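Local coordinates for protein lectin (Polyandrocarpa misakiensis, PDB 1BYF) that binds galactose in a calcium-dependent manner as a homodimeric C-type lectin and has a role in defence of the tunicate against microorganisms, at residues 28-34 / 69-73; 52-58 / 95-101; 81-87 / 103-108. The contacts are given in a common frame with arbitrary orientation. Residue numbers count along the deposited sequence, not the author numbering.

Contact 1 of 3, residues 28-34 / 69-73; sequences LVSSAMR and WNDGV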
loop_
_atom_site.group_PDB
_atom_site.type_symbol
_atom_site.label_atom_id
_atom_site.label_comp_id
_atom_site.label_asym_id
_atom_site.label_seq_id
_atom_site.Cartn_x
_atom_site.Cartn_y
_atom_site.Cartn_z
ATOM N N LEU A 28 -7.901 -3.594 -10.356
ATOM C CA LEU A 28 -7.925 -2.185 -9.939
ATOM C C LEU A 28 -8.763 -2.125 -8.667
ATOM O O LEU A 28 -9.832 -2.745 -8.629
ATOM C CB LEU A 28 -8.473 -1.328 -11.067
ATOM C CG LEU A 28 -8.191 0.169 -11.083
ATOM C CD1 LEU A 28 -6.707 0.465 -10.934
ATOM C CD2 LEU A 28 -8.718 0.758 -12.400
ATOM N N VAL A 29 -8.277 -1.473 -7.621
ATOM C CA VAL A 29 -8.967 -1.472 -6.336
ATOM C C VAL A 29 -10.462 -1.226 -6.472
ATOM O O VAL A 29 -10.914 -0.315 -7.168
ATOM C CB VAL A 29 -8.315 -0.488 -5.354
ATOM C CG1 VAL A 29 -8.619 0.952 -5.732
ATOM C CG2 VAL A 29 -8.741 -0.783 -3.918
ATOM N N SER A 30 -11.243 -2.064 -5.786
ATOM C CA SER A 30 -12.698 -1.965 -5.827
ATOM C C SER A 30 -13.327 -2.436 -4.528
ATOM O O SER A 30 -13.739 -1.595 -3.727
ATOM C CB SER A 30 -13.257 -2.750 -7.016
ATOM O OG SER A 30 -12.885 -4.111 -6.941
ATOM N N SER A 31 -13.422 -3.741 -4.292
ATOM C CA SER A 31 -14.040 -4.203 -3.048
ATOM C C SER A 31 -13.309 -3.652 -1.838
ATOM O O SER A 31 -13.963 -3.366 -0.830
ATOM C CB SER A 31 -14.133 -5.725 -2.979
ATOM O OG SER A 31 -12.909 -6.289 -2.563
ATOM N N ALA A 32 -11.992 -3.445 -1.918
ATOM C CA ALA A 32 -11.292 -2.911 -0.741
ATOM C C ALA A 32 -11.765 -1.499 -0.427
ATOM O O ALA A 32 -11.703 -1.066 0.731
ATOM C CB ALA A 32 -9.779 -3.002 -0.893
ATOM N N MET A 33 -12.263 -0.770 -1.422
ATOM C CA MET A 33 -12.760 0.581 -1.168
ATOM C C MET A 33 -14.093 0.571 -0.421
ATOM O O MET A 33 -14.489 1.587 0.149
ATOM C CB MET A 33 -12.899 1.369 -2.469
ATOM C CG MET A 33 -11.583 1.604 -3.194
ATOM S SD MET A 33 -10.425 2.618 -2.280
ATOM C CE MET A 33 -11.109 4.259 -2.422
ATOM N N ARG A 34 -14.774 -0.561 -0.415
ATOM C CA ARG A 34 -16.060 -0.689 0.270
ATOM C C ARG A 34 -15.885 -1.288 1.661
ATOM O O ARG A 34 -16.840 -1.511 2.404
ATOM C CB ARG A 34 -17.010 -1.542 -0.574
ATOM C CG ARG A 34 -17.204 -1.018 -1.994
ATOM C CD ARG A 34 -18.395 -1.689 -2.668
ATOM N NE ARG A 34 -18.211 -3.124 -2.842
ATOM C CZ ARG A 34 -17.585 -3.759 -3.810
ATOM N NH1 ARG A 34 -17.002 -3.118 -4.818
ATOM N NH2 ARG A 34 -17.522 -5.090 -3.788
ATOM N N TRP A 69 -18.451 -0.604 -9.726
ATOM C CA TRP A 69 -17.125 -1.088 -9.333
ATOM C C TRP A 69 -16.820 -2.225 -10.305
ATOM O O TRP A 69 -17.796 -2.799 -10.824
ATOM C CB TRP A 69 -17.156 -1.555 -7.887
ATOM C CG TRP A 69 -17.277 -0.501 -6.832
ATOM C CD1 TRP A 69 -18.357 -0.228 -6.042
ATOM C CD2 TRP A 69 -16.263 0.439 -6.448
ATOM N NE1 TRP A 69 -18.081 0.819 -5.193
ATOM C CE2 TRP A 69 -16.794 1.244 -5.426
ATOM C CE3 TRP A 69 -14.951 0.666 -6.873
ATOM C CZ2 TRP A 69 -16.062 2.267 -4.819
ATOM C CZ3 TRP A 69 -14.224 1.681 -6.276
ATOM C CH2 TRP A 69 -14.781 2.463 -5.258
ATOM N N ASN A 70 -15.574 -2.532 -10.627
ATOM C CA ASN A 70 -15.258 -3.568 -11.590
ATOM C C ASN A 70 -15.801 -4.952 -11.218
ATOM O O ASN A 70 -15.766 -5.825 -12.084
ATOM C CB ASN A 70 -13.761 -3.821 -11.776
ATOM C CG ASN A 70 -12.877 -2.606 -11.796
ATOM O OD1 ASN A 70 -13.209 -1.620 -12.460
ATOM N ND2 ASN A 70 -11.766 -2.707 -11.070
ATOM N N ASP A 71 -16.166 -5.173 -9.965
ATOM C CA ASP A 71 -16.677 -6.485 -9.573
ATOM C C ASP A 71 -18.201 -6.520 -9.674
ATOM O O ASP A 71 -18.875 -7.386 -9.109
ATOM C CB ASP A 71 -16.207 -6.882 -8.178
ATOM C CG ASP A 71 -16.575 -5.897 -7.093
ATOM O OD1 ASP A 71 -17.009 -4.766 -7.402
ATOM O OD2 ASP A 71 -16.421 -6.262 -5.903
ATOM N N GLY A 72 -18.764 -5.555 -10.389
ATOM C CA GLY A 72 -20.187 -5.474 -10.637
ATOM C C GLY A 72 -21.036 -4.816 -9.577
ATOM O O GLY A 72 -22.240 -4.641 -9.788
ATOM N N VAL A 73 -20.460 -4.465 -8.435
ATOM C CA VAL A 73 -21.219 -3.825 -7.363
ATOM C C VAL A 73 -21.359 -2.336 -7.660
ATOM O O VAL A 73 -20.434 -1.687 -8.153
ATOM C CB VAL A 73 -20.561 -4.062 -5.996
ATOM C CG1 VAL A 73 -21.282 -3.350 -4.866
ATOM C CG2 VAL A 73 -20.503 -5.564 -5.705
#
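Two loops of the C-type lectin domain meet here through an aromatic ring and a salt bridge: residues 28-34 lead from strand 27-28 to helix 36-49, and residues 69-73 form the turn that follows strand 68-69. That turn is type I with a G1 bulge, closed by Gly72 N to Trp69 O (3.0 Å) and Trp69 N to Val73 O (2.8 Å), Gly72 taking the positive phi. The opposing loop makes a tight bend, held by Met33 N on Ser30 O and Arg34 N on Ser31 O, both 2.9 Å. Trp69 packs its ring against this bend. Met33 CB touches Trp69 CH2 at 3.5 Å, Ser30 CA lies 3.6 Å from Trp69 CE3, and Arg34 reaches over one face of the indole. Arg34 CG makes an off-centre CH-pi contact with the five-membered ring, its centroid 4.2 Å away, and Arg34 CZ an off-centre cation-pi contact at 4.7 Å. Beyond the ring the guanidinium meets Asp71: Arg34 NH2 binds Asp71 OD2 at 2.7 Å and Arg34 NH1 binds Asp71 OD1 at 3.1 Å, while Val73 CG2 covers a guanidinium face, 3.6 Å from Arg34 NH2. Met33 and Val29 continue onto Ile42 of helix 36-49. The buried indole thus passes outward into an ion pair at the surface, so the arginine joins the loops through both aliphatic stem and charge.

Contact 2 of 3, residues 52-58 / 95-101; sequences DYWVGAD and LCVQIWS. With ZN (zinc ion), chain E; ACT (acetate ion), chain F.
At the apolar centre Val55 (chi1 m) packs CG2 3.7 Å from Val97 CG1 (chi1 t) and CG1 3.6 Å from Ile99 CG1; Ala57 CB lies 3.8 Å from Val97 CG2. Strands 53-55 and 96-100 run antiparallel, axes 4.4 Å apart at 136°. Tyr53 and Ile99 form a hydrogen-bonded pair (Tyr53 N to Ile99 O 3.1 Å, Ile99 N to Tyr53 O 2.7 Å), Trp54 and Gln98 a non-hydrogen-bonded one; Val55 N binds Val97 O at 3.1 Å. At Gly56, centre of an inverse gamma turn, the chain corners into strand 57-58 of another sheet; a two-residue beta bulge between Trp54 and Asp58 lets Val97 N donate to Ala57 O at 3.0 Å and pairs Asp58 with Cys96. At the polar edge Asp52 OD1 accepts Ser101 N at 2.7 Å and Asp52 OD2 binds zinc at 1.9 Å. Gln98 NE2 bonds Asp107 and, at 3.2 Å, O of an acetate probably from the crystallisation liquor. This core lectin-fold pairing grades from buried valines to a carboxylate that holds zinc in this crystal.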
loop_
_atom_site.group_PDB
_atom_site.type_symbol
_atom_site.label_atom_id
_atom_site.label_comp_id
_atom_site.label_asym_id
_atom_site.label_seq_id
_atom_site.Cartn_x
_atom_site.Cartn_y
_atom_site.Cartn_z
ATOM N N ASP A 52 -3.275 11.983 -7.480
ATOM C CA ASP A 52 -4.452 11.320 -8.020
ATOM C C ASP A 52 -4.160 9.840 -8.269
ATOM O O ASP A 52 -3.079 9.498 -8.766
ATOM C CB ASP A 52 -4.859 11.931 -9.362
ATOM C CG ASP A 52 -5.254 13.387 -9.301
ATOM O OD1 ASP A 52 -5.673 13.864 -8.229
ATOM O OD2 ASP A 52 -5.142 14.068 -10.347
ATOM N N TYR A 53 -5.140 8.992 -7.995
ATOM C CA TYR A 53 -5.029 7.567 -8.217
ATOM C C TYR A 53 -6.282 6.999 -8.889
ATOM O O TYR A 53 -7.384 7.381 -8.499
ATOM C CB TYR A 53 -4.946 6.807 -6.878
ATOM C CG TYR A 53 -3.605 6.962 -6.205
ATOM C CD1 TYR A 53 -3.289 8.108 -5.495
ATOM C CD2 TYR A 53 -2.662 5.948 -6.294
ATOM C CE1 TYR A 53 -2.056 8.245 -4.882
ATOM C CE2 TYR A 53 -1.426 6.072 -5.681
ATOM C CZ TYR A 53 -1.135 7.225 -4.984
ATOM O OH TYR A 53 0.094 7.354 -4.374
ATOM N N TRP A 54 -6.102 6.054 -9.800
ATOM C CA TRP A 54 -7.271 5.414 -10.396
ATOM C C TRP A 54 -7.843 4.419 -9.384
ATOM O O TRP A 54 -7.097 3.865 -8.574
ATOM C CB TRP A 54 -6.911 4.626 -11.644
ATOM C CG TRP A 54 -6.655 5.436 -12.874
ATOM C CD1 TRP A 54 -5.509 5.492 -13.608
ATOM C CD2 TRP A 54 -7.603 6.305 -13.518
ATOM N NE1 TRP A 54 -5.686 6.353 -14.668
ATOM C CE2 TRP A 54 -6.955 6.861 -14.636
ATOM C CE3 TRP A 54 -8.924 6.666 -13.249
ATOM C CZ2 TRP A 54 -7.591 7.762 -15.493
ATOM C CZ3 TRP A 54 -9.556 7.564 -14.102
ATOM C CH2 TRP A 54 -8.888 8.099 -15.212
ATOM N N VAL A 55 -9.143 4.203 -9.435
ATOM C CA VAL A 55 -9.821 3.183 -8.646
ATOM C C VAL A 55 -10.675 2.398 -9.661
ATOM O O VAL A 55 -10.885 2.870 -10.786
ATOM C CB VAL A 55 -10.662 3.629 -7.455
ATOM C CG1 VAL A 55 -9.811 4.380 -6.431
ATOM C CG2 VAL A 55 -11.867 4.476 -7.857
ATOM N N GLY A 56 -11.119 1.208 -9.293
ATOM C CA GLY A 56 -11.856 0.355 -10.195
ATOM C C GLY A 56 -13.339 0.626 -10.322
ATOM O O GLY A 56 -14.134 -0.270 -10.020
ATOM N N ALA A 57 -13.722 1.815 -10.774
ATOM C CA ALA A 57 -15.141 2.123 -10.963
ATOM C C ALA A 57 -15.298 2.990 -12.205
ATOM O O ALA A 57 -14.410 3.780 -12.539
ATOM C CB ALA A 57 -15.740 2.766 -9.730
ATOM N N ASP A 58 -16.420 2.805 -12.905
ATOM C CA ASP A 58 -16.677 3.574 -14.125
ATOM C C ASP A 58 -18.142 3.463 -14.531
ATOM O O ASP A 58 -18.893 2.709 -13.903
ATOM C CB ASP A 58 -15.756 3.066 -15.235
ATOM C CG ASP A 58 -16.007 1.612 -15.587
ATOM O OD1 ASP A 58 -17.090 1.314 -16.141
ATOM O OD2 ASP A 58 -15.149 0.746 -15.320
ATOM N N LEU A 95 -17.295 7.898 -18.163
ATOM C CA LEU A 95 -16.645 8.396 -16.960
ATOM C C LEU A 95 -15.990 7.311 -16.114
ATOM O O LEU A 95 -16.563 6.251 -15.858
ATOM C CB LEU A 95 -17.658 9.184 -16.123
ATOM C CG LEU A 95 -18.266 10.386 -16.866
ATOM C CD1 LEU A 95 -19.554 10.819 -16.189
ATOM C CD2 LEU A 95 -17.261 11.530 -16.939
ATOM N N CYS A 96 -14.777 7.637 -15.689
ATOM C CA CYS A 96 -13.961 6.761 -14.855
ATOM C C CYS A 96 -13.770 7.411 -13.496
ATOM O O CYS A 96 -13.944 8.627 -13.384
ATOM C CB CYS A 96 -12.617 6.505 -15.551
ATOM S SG CYS A 96 -12.873 5.453 -16.996
ATOM N N VAL A 97 -13.472 6.617 -12.474
ATOM C CA VAL A 97 -13.365 7.171 -11.128
ATOM C C VAL A 97 -11.937 7.127 -10.601
ATOM O O VAL A 97 -11.189 6.168 -10.768
ATOM C CB VAL A 97 -14.316 6.458 -10.149
ATOM C CG1 VAL A 97 -14.289 7.098 -8.762
ATOM C CG2 VAL A 97 -15.744 6.471 -10.689
ATOM N N GLN A 98 -11.569 8.227 -9.954
ATOM C CA GLN A 98 -10.262 8.361 -9.348
ATOM C C GLN A 98 -10.404 8.838 -7.902
ATOM O O GLN A 98 -11.453 9.312 -7.472
ATOM C CB GLN A 98 -9.413 9.441 -10.049
ATOM C CG GLN A 98 -10.108 10.806 -9.974
ATOM C CD GLN A 98 -9.169 11.976 -10.152
ATOM O OE1 GLN A 98 -7.949 11.816 -10.222
ATOM N NE2 GLN A 98 -9.717 13.184 -10.211
ATOM N N ILE A 99 -9.276 8.741 -7.213
ATOM C CA ILE A 99 -9.138 9.343 -5.894
ATOM C C ILE A 99 -8.485 10.689 -6.262
ATOM O O ILE A 99 -7.350 10.686 -6.715
ATOM C CB ILE A 99 -8.257 8.560 -4.917
ATOM C CG1 ILE A 99 -8.962 7.299 -4.427
ATOM C CG2 ILE A 99 -7.898 9.456 -3.733
ATOM C CD1 ILE A 99 -8.063 6.292 -3.746
ATOM N N TRP A 100 -9.259 11.750 -6.159
ATOM C CA TRP A 100 -8.815 13.090 -6.533
ATOM C C TRP A 100 -8.010 13.768 -5.436
ATOM O O TRP A 100 -8.505 13.913 -4.314
ATOM C CB TRP A 100 -10.072 13.895 -6.864
ATOM C CG TRP A 100 -9.872 15.281 -7.383
ATOM C CD1 TRP A 100 -8.746 15.829 -7.926
ATOM C CD2 TRP A 100 -10.885 16.300 -7.453
ATOM N NE1 TRP A 100 -8.984 17.127 -8.307
ATOM C CE2 TRP A 100 -10.290 17.438 -8.025
ATOM C CE3 TRP A 100 -12.227 16.359 -7.069
ATOM C CZ2 TRP A 100 -10.990 18.626 -8.230
ATOM C CZ3 TRP A 100 -12.917 17.542 -7.274
ATOM C CH2 TRP A 100 -12.303 18.662 -7.853
ATOM N N SER A 101 -6.804 14.223 -5.762
ATOM C CA SER A 101 -5.921 14.822 -4.773
ATOM C C SER A 101 -6.495 16.045 -4.081
ATOM O O SER A 101 -6.110 16.336 -2.941
ATOM C CB SER A 101 -4.552 15.163 -5.379
ATOM O OG SER A 101 -4.680 16.167 -6.370
HETATM ZN ZN ZN E . -5.873 15.811 -10.556
HETATM C C ACT F . -8.327 16.549 -11.512
HETATM O O ACT F . -7.794 15.436 -11.303
HETATM O OXT ACT F . -7.617 17.567 -11.716
HETATM C CH3 ACT F . -9.784 16.587 -11.991
#

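Contact 3 of 3, residues 81-87 / 103-108; sequences LWSPNEP and YNLLDD. With CA (calcium ion), chain C.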
loop_
_atom_site.group_PDB
_atom_site.type_symbol
_atom_site.label_atom_id
_atom_site.label_comp_id
_atom_site.label_asym_id
_atom_site.label_seq_id
_atom_site.Cartn_x
_atom_site.Cartn_y
_atom_site.Cartn_z
ATOM N N LEU A 81 -18.179 8.316 -0.245
ATOM C CA LEU A 81 -16.852 8.226 -0.842
ATOM C C LEU A 81 -16.537 9.373 -1.794
ATOM O O LEU A 81 -15.373 9.748 -1.955
ATOM C CB LEU A 81 -16.669 6.893 -1.568
ATOM C CG LEU A 81 -16.576 5.638 -0.697
ATOM C CD1 LEU A 81 -16.667 4.378 -1.539
ATOM C CD2 LEU A 81 -15.295 5.640 0.120
ATOM N N TRP A 82 -17.560 9.925 -2.431
ATOM C CA TRP A 82 -17.398 11.012 -3.372
ATOM C C TRP A 82 -16.924 12.314 -2.733
ATOM O O TRP A 82 -17.326 12.694 -1.633
ATOM C CB TRP A 82 -18.716 11.318 -4.102
ATOM C CG TRP A 82 -19.241 10.213 -4.962
ATOM C CD1 TRP A 82 -20.258 9.355 -4.667
ATOM C CD2 TRP A 82 -18.777 9.845 -6.268
ATOM N NE1 TRP A 82 -20.455 8.474 -5.701
ATOM C CE2 TRP A 82 -19.559 8.757 -6.698
ATOM C CE3 TRP A 82 -17.772 10.326 -7.108
ATOM C CZ2 TRP A 82 -19.371 8.142 -7.935
ATOM C CZ3 TRP A 82 -17.582 9.716 -8.334
ATOM C CH2 TRP A 82 -18.380 8.637 -8.737
ATOM N N SER A 83 -16.095 13.043 -3.479
ATOM C CA SER A 83 -15.659 14.358 -3.033
ATOM C C SER A 83 -16.920 15.239 -3.029
ATOM O O SER A 83 -17.892 14.895 -3.697
ATOM C CB SER A 83 -14.660 14.998 -3.982
ATOM O OG SER A 83 -13.547 14.186 -4.289
ATOM N N PRO A 84 -16.855 16.345 -2.320
ATOM C CA PRO A 84 -17.943 17.303 -2.300
ATOM C C PRO A 84 -18.267 17.743 -3.723
ATOM O O PRO A 84 -17.388 18.056 -4.528
ATOM C CB PRO A 84 -17.422 18.456 -1.462
ATOM C CG PRO A 84 -16.286 17.896 -0.676
ATOM C CD PRO A 84 -15.693 16.797 -1.521
ATOM N N ASN A 85 -19.552 17.734 -4.051
ATOM C CA ASN A 85 -20.046 18.155 -5.350
ATOM C C ASN A 85 -19.621 17.275 -6.516
ATOM O O ASN A 85 -19.562 17.746 -7.659
ATOM C CB ASN A 85 -19.649 19.606 -5.653
ATOM C CG ASN A 85 -20.149 20.576 -4.605
ATOM O OD1 ASN A 85 -19.395 21.446 -4.159
ATOM N ND2 ASN A 85 -21.409 20.444 -4.202
ATOM N N GLU A 86 -19.350 16.001 -6.268
ATOM C CA GLU A 86 -19.024 15.045 -7.330
ATOM C C GLU A 86 -19.934 13.848 -7.063
ATOM O O GLU A 86 -20.305 13.661 -5.903
ATOM C CB GLU A 86 -17.558 14.636 -7.324
ATOM C CG GLU A 86 -16.564 15.764 -7.488
ATOM C CD GLU A 86 -16.605 16.478 -8.820
ATOM O OE1 GLU A 86 -16.984 15.884 -9.855
ATOM O OE2 GLU A 86 -16.214 17.667 -8.859
ATOM N N PRO A 87 -20.288 13.078 -8.066
ATOM C CA PRO A 87 -19.871 13.283 -9.437
ATOM C C PRO A 87 -20.553 14.466 -10.104
ATOM O O PRO A 87 -21.701 14.781 -9.778
ATOM C CB PRO A 87 -20.300 11.979 -10.116
ATOM C CG PRO A 87 -21.517 11.566 -9.354
ATOM C CD PRO A 87 -21.182 11.898 -7.923
ATOM N N TYR A 103 -9.399 16.537 -2.669
ATOM C CA TYR A 103 -10.097 16.177 -1.446
ATOM C C TYR A 103 -9.664 14.829 -0.873
ATOM O O TYR A 103 -10.033 14.503 0.257
ATOM C CB TYR A 103 -11.605 16.098 -1.724
ATOM C CG TYR A 103 -12.251 17.390 -2.166
ATOM C CD1 TYR A 103 -12.614 18.353 -1.229
ATOM C CD2 TYR A 103 -12.513 17.646 -3.503
ATOM C CE1 TYR A 103 -13.215 19.534 -1.618
ATOM C CE2 TYR A 103 -13.115 18.825 -3.906
ATOM C CZ TYR A 103 -13.462 19.765 -2.953
ATOM O OH TYR A 103 -14.059 20.942 -3.345
ATOM N N ASN A 104 -8.938 14.058 -1.663
ATOM C CA ASN A 104 -8.521 12.709 -1.289
ATOM C C ASN A 104 -9.797 11.875 -1.141
ATOM O O ASN A 104 -9.975 11.062 -0.244
ATOM C CB ASN A 104 -7.633 12.627 -0.062
ATOM C CG ASN A 104 -6.929 11.293 0.105
ATOM O OD1 ASN A 104 -6.796 10.743 1.212
ATOM N ND2 ASN A 104 -6.471 10.721 -0.997
ATOM N N LEU A 105 -10.700 12.107 -2.092
ATOM C CA LEU A 105 -11.988 11.439 -2.166
ATOM C C LEU A 105 -12.305 11.163 -3.636
ATOM O O LEU A 105 -11.601 11.677 -4.514
ATOM C CB LEU A 105 -13.099 12.233 -1.491
ATOM C CG LEU A 105 -13.170 12.238 0.036
ATOM C CD1 LEU A 105 -14.321 13.118 0.520
ATOM C CD2 LEU A 105 -13.337 10.834 0.601
ATOM N N LEU A 106 -13.308 10.350 -3.907
ATOM C CA LEU A 106 -13.624 9.953 -5.270
ATOM C C LEU A 106 -14.141 11.083 -6.149
ATOM O O LEU A 106 -14.730 12.060 -5.702
ATOM C CB LEU A 106 -14.606 8.779 -5.262
ATOM C CG LEU A 106 -14.187 7.519 -4.507
ATOM C CD1 LEU A 106 -15.203 6.416 -4.792
ATOM C CD2 LEU A 106 -12.788 7.051 -4.896
ATOM N N ASP A 107 -13.887 10.916 -7.442
ATOM C CA ASP A 107 -14.289 11.920 -8.429
ATOM C C ASP A 107 -14.412 11.277 -9.800
ATOM O O ASP A 107 -13.655 10.358 -10.110
ATOM C CB ASP A 107 -13.259 13.053 -8.427
ATOM C CG ASP A 107 -13.431 13.998 -9.602
ATOM O OD1 ASP A 107 -14.583 14.455 -9.797
ATOM O OD2 ASP A 107 -12.439 14.254 -10.312
ATOM N N ASP A 108 -15.364 11.765 -10.595
ATOM C CA ASP A 108 -15.548 11.267 -11.951
ATOM C C ASP A 108 -14.733 12.123 -12.923
ATOM O O ASP A 108 -14.716 13.347 -12.842
ATOM C CB ASP A 108 -17.009 11.255 -12.376
ATOM C CG ASP A 108 -17.704 12.601 -12.311
ATOM O OD1 ASP A 108 -17.361 13.470 -11.489
ATOM O OD2 ASP A 108 -18.650 12.783 -13.105
HETATM CA CA CA C . -15.773 15.198 -11.542
#
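Within the long loop between strands 68-69 and 96-100, Leu81 CB packs 3.6 Å from Leu106 CD1 while Leu81 O accepts Leu106 N at 2.9 Å. Trp82 pairs with Leu106 in a single backbone bridge, its ring edge along Asp107 and Asp108. Ser83 N and Ser83 OG both bond Leu106 O at 2.8 Å. A type II turn runs from Ser83 to Glu86; in it Pro84 CD sits over the Tyr103 ring, 3.5 Å from its centroid, a CH-pi contact. Calcium takes Glu86 OE1 and Asp107 OD1 at 2.2 Å, Asp108 OD1 at 2.4 Å and Asp108 O at 2.5 Å; Asn89 completes the protein ligands of this carbohydrate-binding site. Ser88 bonds Glu86 OE1 through OG and Asp108 OD1 through N, and Gln98 NE2 bonds Asp107 OD2. Cis-Pro87, characteristic of the C-type lectin sugar-binding loop, has its CA 3.2 Å from Asp108 OD1. Strand 105-109 pairs with strand 96-100, whose Trp100 flanks Ser83 and Glu86, while Leu81 leans on Trp69 and on Val39 of helix 36-49.

Overall arrangement
Contact 2 is the buried one, a paired-strand interface near the centre of the chain; contact 1 joins two loops and contact 3 a loop to strand 105-109, and both are partly buried. Contacts 2 and 3 share a sheet: Trp100 N probably bonds Leu105 O at 2.9 Å and Gln98 O receives Asp107 N at 2.9 Å, so calcium ligands stand on the strand next to 96-100. Contact 1 meets the corner at Gly56, through Val29 O and Asn70 N, and touches contact 3 through apolar packing, Trp69 and Met33 against Leu81 and Leu106. Charge is handled differently: an arginine balances the aspartate in contact 1, zinc takes one aspartate, Asp52, in contact 2, and calcium gathers three carboxylates in contact 3.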